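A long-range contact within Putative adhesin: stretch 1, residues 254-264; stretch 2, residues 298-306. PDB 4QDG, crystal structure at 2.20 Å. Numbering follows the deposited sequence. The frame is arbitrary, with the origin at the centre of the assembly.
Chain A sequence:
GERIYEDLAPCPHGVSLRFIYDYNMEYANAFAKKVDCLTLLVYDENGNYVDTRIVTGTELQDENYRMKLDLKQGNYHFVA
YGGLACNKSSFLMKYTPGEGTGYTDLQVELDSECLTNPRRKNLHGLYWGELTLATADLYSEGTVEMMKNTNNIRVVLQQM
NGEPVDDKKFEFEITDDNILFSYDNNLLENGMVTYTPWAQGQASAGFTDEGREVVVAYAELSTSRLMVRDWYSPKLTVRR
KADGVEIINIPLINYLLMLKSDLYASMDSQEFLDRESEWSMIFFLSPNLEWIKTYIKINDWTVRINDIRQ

Stretch 1 254-264: NYLLMLKSDLY
Stretch 2 298-306: INDWTVRIN

Residues 254-263 form the last turns of an α-helix, which Tyr-264 leaves (phi/psi -137°/48°), and strand 301-304 crosses this helix with 108° between their N-to-C directions and 8.8 Å between axes at closest approach. Together the two stretches bury 605 Å², mostly through apolar side chains.

Stretch 2 enters at Ile-298, extended (phi/psi -120°/123°), where the backbones come nearest in register: Ile-298 CA lies 6.4 Å from CA of Leu-259. Its CA-to-CB bond points toward the helix, with chi1 m and chi2 t. Ile-298 CD1 reaches 3.0 Å from Tyr-255 O, a close approach to a carbonyl already engaged by Met-258 N, while Ile-298 CG2 packs 3.8 Å from Leu-259 CD2 and 4.1 Å from CD2 of Leu-256 (chi1 m, chi2 t).

A type I' turn then runs from Ile-298 to Trp-301, with Asn-299 (47°/46°) and Asp-300 (69°/13°) both at positive phi. Two backbone hydrogen bonds close it, Trp-301 N to Ile-298 O and Ile-298 N to Trp-301 O, each 2.8 Å. Asn-299 (chi1 m) brings ND2 to 3.6 Å from Leu-259 CD2, whereas Asp-300 makes no contact with the helix.

Trp-301 (-114°/128°; chi1 t, chi2 -96°) points its CA-to-CB bond toward the helix and combines polar and apolar contacts. Trp-301 NE1 donates a nearly linear hydrogen bond to OD2 of Asp-262 (2.9 Å, 176°; chi1 -97°, between wells, chi2 51°), with OD2 near the ring plane, where the N-H projects. Leu-263 (chi1 m, chi2 t) places CD2 over one ring face, 3.6 Å from the centroid of the six-membered ring of Trp-301 and 13° off its normal, a CH-pi contact. Leu-259 (chi1 t, chi2 p) adds CD1 at 3.4 Å from Trp-301 CD1.

Alternation along the strand turns Thr-302 (-75°/123°; chi1 m) away and Val-303 (-120°/131°; chi1 t) back toward the helix. Val-303 CG1 lies 3.6 Å from CB of Met-258, a selenomethionine with chi1 m and both chi2 and chi3 t; Val-303 CG2 is 4.4 Å from Leu-259 CD1. Arg-304 (-81°/127°) sets its CA-to-CB bond sideways, and the end of its side chain leads away, but its backbone remains linked to the helix: a water accepts from Arg-304 N (3.2 Å) and donates to Asp-262 OD1 (3.0 Å), so both carboxylate oxygens of Asp-262 are used.

Ile-305 (-70°/-65°; chi1 m, chi2 137°) completes the packing against Tyr-255 (chi1 -89°, chi2 67°). Ile-305 CG1 lies 3.8 Å from Tyr-255 CE2, oblique to the ring, and Ile-305 CG2 is 3.4 Å from Tyr-255 OH. Asn-306 turns its CB away and makes no contact.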

# COMPACT_ATOMS: atom_id res chain seq x y z
N ASN A 254 -2.86 -13.29 -8.36
CA ASN A 254 -3.70 -13.96 -9.35
C ASN A 254 -5.17 -13.99 -8.94
O ASN A 254 -6.04 -13.77 -9.78
CB ASN A 254 -3.23 -15.40 -9.57
CG ASN A 254 -1.89 -15.52 -10.25
OD1 ASN A 254 -1.12 -14.56 -10.37
ND2 ASN A 254 -1.57 -16.72 -10.66
N TYR A 255 -5.43 -14.23 -7.65
CA TYR A 255 -6.78 -14.31 -7.09
C TYR A 255 -7.40 -12.92 -7.08
O TYR A 255 -8.51 -12.80 -7.55
CB TYR A 255 -6.76 -14.96 -5.69
CG TYR A 255 -6.90 -16.47 -5.75
CD1 TYR A 255 -5.90 -17.26 -6.32
CD2 TYR A 255 -8.09 -17.09 -5.36
CE1 TYR A 255 -6.06 -18.64 -6.45
CE2 TYR A 255 -8.27 -18.46 -5.54
CZ TYR A 255 -7.24 -19.24 -6.06
OH TYR A 255 -7.40 -20.60 -6.17
N LEU A 256 -6.63 -11.87 -6.75
CA LEU A 256 -7.19 -10.50 -6.75
C LEU A 256 -7.50 -10.02 -8.16
O LEU A 256 -8.45 -9.29 -8.36
CB LEU A 256 -6.27 -9.47 -6.05
CG LEU A 256 -5.86 -9.75 -4.61
CD1 LEU A 256 -4.85 -8.72 -4.15
CD2 LEU A 256 -7.06 -9.78 -3.68
N LEU A 257 -6.66 -10.44 -9.12
CA LEU A 257 -6.83 -10.07 -10.52
C LEU A 257 -8.05 -10.80 -11.11
O LEU A 257 -8.52 -10.36 -12.15
CB LEU A 257 -5.53 -10.34 -11.33
CG LEU A 257 -4.30 -9.44 -11.02
CD1 LEU A 257 -3.07 -9.90 -11.80
CD2 LEU A 257 -4.59 -7.95 -11.28
N MSE A 258 -8.61 -11.84 -10.44
CA MSE A 258 -9.86 -12.47 -10.92
C MSE A 258 -11.03 -11.49 -10.68
O MSE A 258 -12.01 -11.53 -11.42
CB MSE A 258 -10.16 -13.84 -10.28
CG MSE A 258 -9.18 -14.93 -10.60
SE MSE A 258 -9.39 -16.43 -9.31
CE MSE A 258 -7.73 -17.52 -9.87
N LEU A 259 -10.89 -10.58 -9.68
CA LEU A 259 -11.89 -9.55 -9.47
C LEU A 259 -11.76 -8.49 -10.59
O LEU A 259 -12.77 -8.04 -11.13
CB LEU A 259 -11.76 -8.90 -8.07
CG LEU A 259 -12.71 -7.71 -7.79
CD1 LEU A 259 -14.13 -8.21 -7.64
CD2 LEU A 259 -12.31 -6.97 -6.53
N LYS A 260 -10.52 -8.11 -10.95
CA LYS A 260 -10.29 -7.15 -12.01
C LYS A 260 -10.84 -7.66 -13.35
O LYS A 260 -11.55 -6.92 -14.02
CB LYS A 260 -8.81 -6.83 -12.15
CG LYS A 260 -8.53 -5.56 -12.97
CD LYS A 260 -7.27 -5.69 -13.81
CE LYS A 260 -7.53 -6.44 -15.11
NZ LYS A 260 -6.29 -6.56 -15.91
N SER A 261 -10.58 -8.92 -13.69
CA SER A 261 -11.04 -9.53 -14.94
C SER A 261 -12.56 -9.51 -15.06
O SER A 261 -13.07 -9.36 -16.16
CB SER A 261 -10.51 -10.96 -15.06
OG SER A 261 -9.09 -10.90 -15.10
N ASP A 262 -13.26 -9.62 -13.93
CA ASP A 262 -14.71 -9.58 -13.84
C ASP A 262 -15.29 -8.17 -13.92
O ASP A 262 -16.18 -7.92 -14.72
CB ASP A 262 -15.15 -10.19 -12.50
CG ASP A 262 -15.57 -11.64 -12.53
OD1 ASP A 262 -14.79 -12.47 -13.07
OD2 ASP A 262 -16.62 -11.97 -11.92
N LEU A 263 -14.80 -7.24 -13.09
CA LEU A 263 -15.43 -5.94 -13.03
C LEU A 263 -14.67 -4.80 -13.66
O LEU A 263 -15.27 -3.74 -13.86
CB LEU A 263 -15.69 -5.57 -11.55
CG LEU A 263 -16.62 -6.50 -10.72
CD1 LEU A 263 -16.78 -5.97 -9.32
CD2 LEU A 263 -18.01 -6.66 -11.37
N TYR A 264 -13.36 -4.94 -13.89
CA TYR A 264 -12.55 -3.83 -14.40
C TYR A 264 -11.60 -4.35 -15.49
O TYR A 264 -10.41 -4.09 -15.44
CB TYR A 264 -11.74 -3.17 -13.23
CG TYR A 264 -12.55 -2.87 -11.97
CD1 TYR A 264 -13.38 -1.76 -11.90
CD2 TYR A 264 -12.50 -3.72 -10.86
CE1 TYR A 264 -14.15 -1.49 -10.76
CE2 TYR A 264 -13.25 -3.46 -9.71
CZ TYR A 264 -14.08 -2.34 -9.66
OH TYR A 264 -14.81 -2.08 -8.53
N ILE A 298 -14.40 -11.49 -3.31
CA ILE A 298 -13.31 -10.51 -3.30
C ILE A 298 -13.98 -9.16 -3.30
O ILE A 298 -14.79 -8.90 -4.19
CB ILE A 298 -12.26 -10.67 -4.41
CG1 ILE A 298 -11.76 -12.12 -4.49
CG2 ILE A 298 -11.11 -9.67 -4.17
CD1 ILE A 298 -10.74 -12.39 -5.55
N ASN A 299 -13.69 -8.31 -2.30
CA ASN A 299 -14.25 -6.96 -2.15
C ASN A 299 -15.77 -6.97 -2.34
O ASN A 299 -16.33 -6.12 -3.04
CB ASN A 299 -13.55 -5.96 -3.09
CG ASN A 299 -12.08 -5.80 -2.76
OD1 ASN A 299 -11.59 -6.33 -1.78
ND2 ASN A 299 -11.33 -5.11 -3.58
N ASP A 300 -16.44 -7.93 -1.69
CA ASP A 300 -17.90 -8.16 -1.67
C ASP A 300 -18.43 -8.64 -3.03
O ASP A 300 -19.64 -8.68 -3.23
CB ASP A 300 -18.65 -6.89 -1.18
CG ASP A 300 -20.02 -7.15 -0.57
OD1 ASP A 300 -20.14 -8.10 0.26
OD2 ASP A 300 -20.97 -6.39 -0.88
N TRP A 301 -17.56 -9.05 -3.95
CA TRP A 301 -18.02 -9.53 -5.25
C TRP A 301 -17.70 -11.05 -5.37
O TRP A 301 -16.58 -11.45 -5.10
CB TRP A 301 -17.40 -8.69 -6.37
CG TRP A 301 -17.70 -9.19 -7.74
CD1 TRP A 301 -16.92 -10.00 -8.52
CD2 TRP A 301 -18.92 -9.00 -8.47
NE1 TRP A 301 -17.57 -10.31 -9.69
CE2 TRP A 301 -18.80 -9.71 -9.69
CE3 TRP A 301 -20.09 -8.25 -8.22
CZ2 TRP A 301 -19.82 -9.71 -10.65
CZ3 TRP A 301 -21.10 -8.26 -9.17
CH2 TRP A 301 -20.96 -8.97 -10.38
N THR A 302 -18.71 -11.87 -5.72
CA THR A 302 -18.54 -13.32 -5.84
C THR A 302 -17.76 -13.67 -7.12
O THR A 302 -18.15 -13.29 -8.22
CB THR A 302 -19.88 -14.05 -5.76
OG1 THR A 302 -20.49 -13.71 -4.51
CG2 THR A 302 -19.72 -15.56 -5.81
N VAL A 303 -16.64 -14.38 -6.94
CA VAL A 303 -15.75 -14.78 -8.03
C VAL A 303 -15.65 -16.32 -8.09
O VAL A 303 -15.40 -16.97 -7.07
CB VAL A 303 -14.35 -14.13 -7.83
CG1 VAL A 303 -13.32 -14.71 -8.80
CG2 VAL A 303 -14.41 -12.62 -7.97
N ARG A 304 -15.81 -16.89 -9.30
CA ARG A 304 -15.61 -18.30 -9.58
C ARG A 304 -14.11 -18.55 -9.75
O ARG A 304 -13.47 -17.84 -10.52
CB ARG A 304 -16.39 -18.72 -10.83
CG ARG A 304 -16.24 -20.20 -11.14
CD ARG A 304 -17.21 -20.62 -12.19
NE ARG A 304 -16.82 -21.89 -12.79
CZ ARG A 304 -16.41 -22.01 -14.05
NH1 ARG A 304 -16.34 -20.94 -14.84
NH2 ARG A 304 -16.11 -23.21 -14.54
N ILE A 305 -13.53 -19.51 -9.02
CA ILE A 305 -12.09 -19.78 -9.10
C ILE A 305 -11.70 -20.43 -10.46
O ILE A 305 -10.94 -19.79 -11.22
CB ILE A 305 -11.56 -20.62 -7.91
CG1 ILE A 305 -11.66 -19.82 -6.60
CG2 ILE A 305 -10.10 -21.07 -8.14
CD1 ILE A 305 -12.17 -20.65 -5.50
N ASN A 306 -12.20 -21.67 -10.75
CA ASN A 306 -11.87 -22.42 -11.98
C ASN A 306 -12.52 -21.82 -13.24
O ASN A 306 -12.15 -20.75 -13.73
CB ASN A 306 -12.29 -23.88 -11.85
O HOH W 1 -15.25 -15.19 -12.00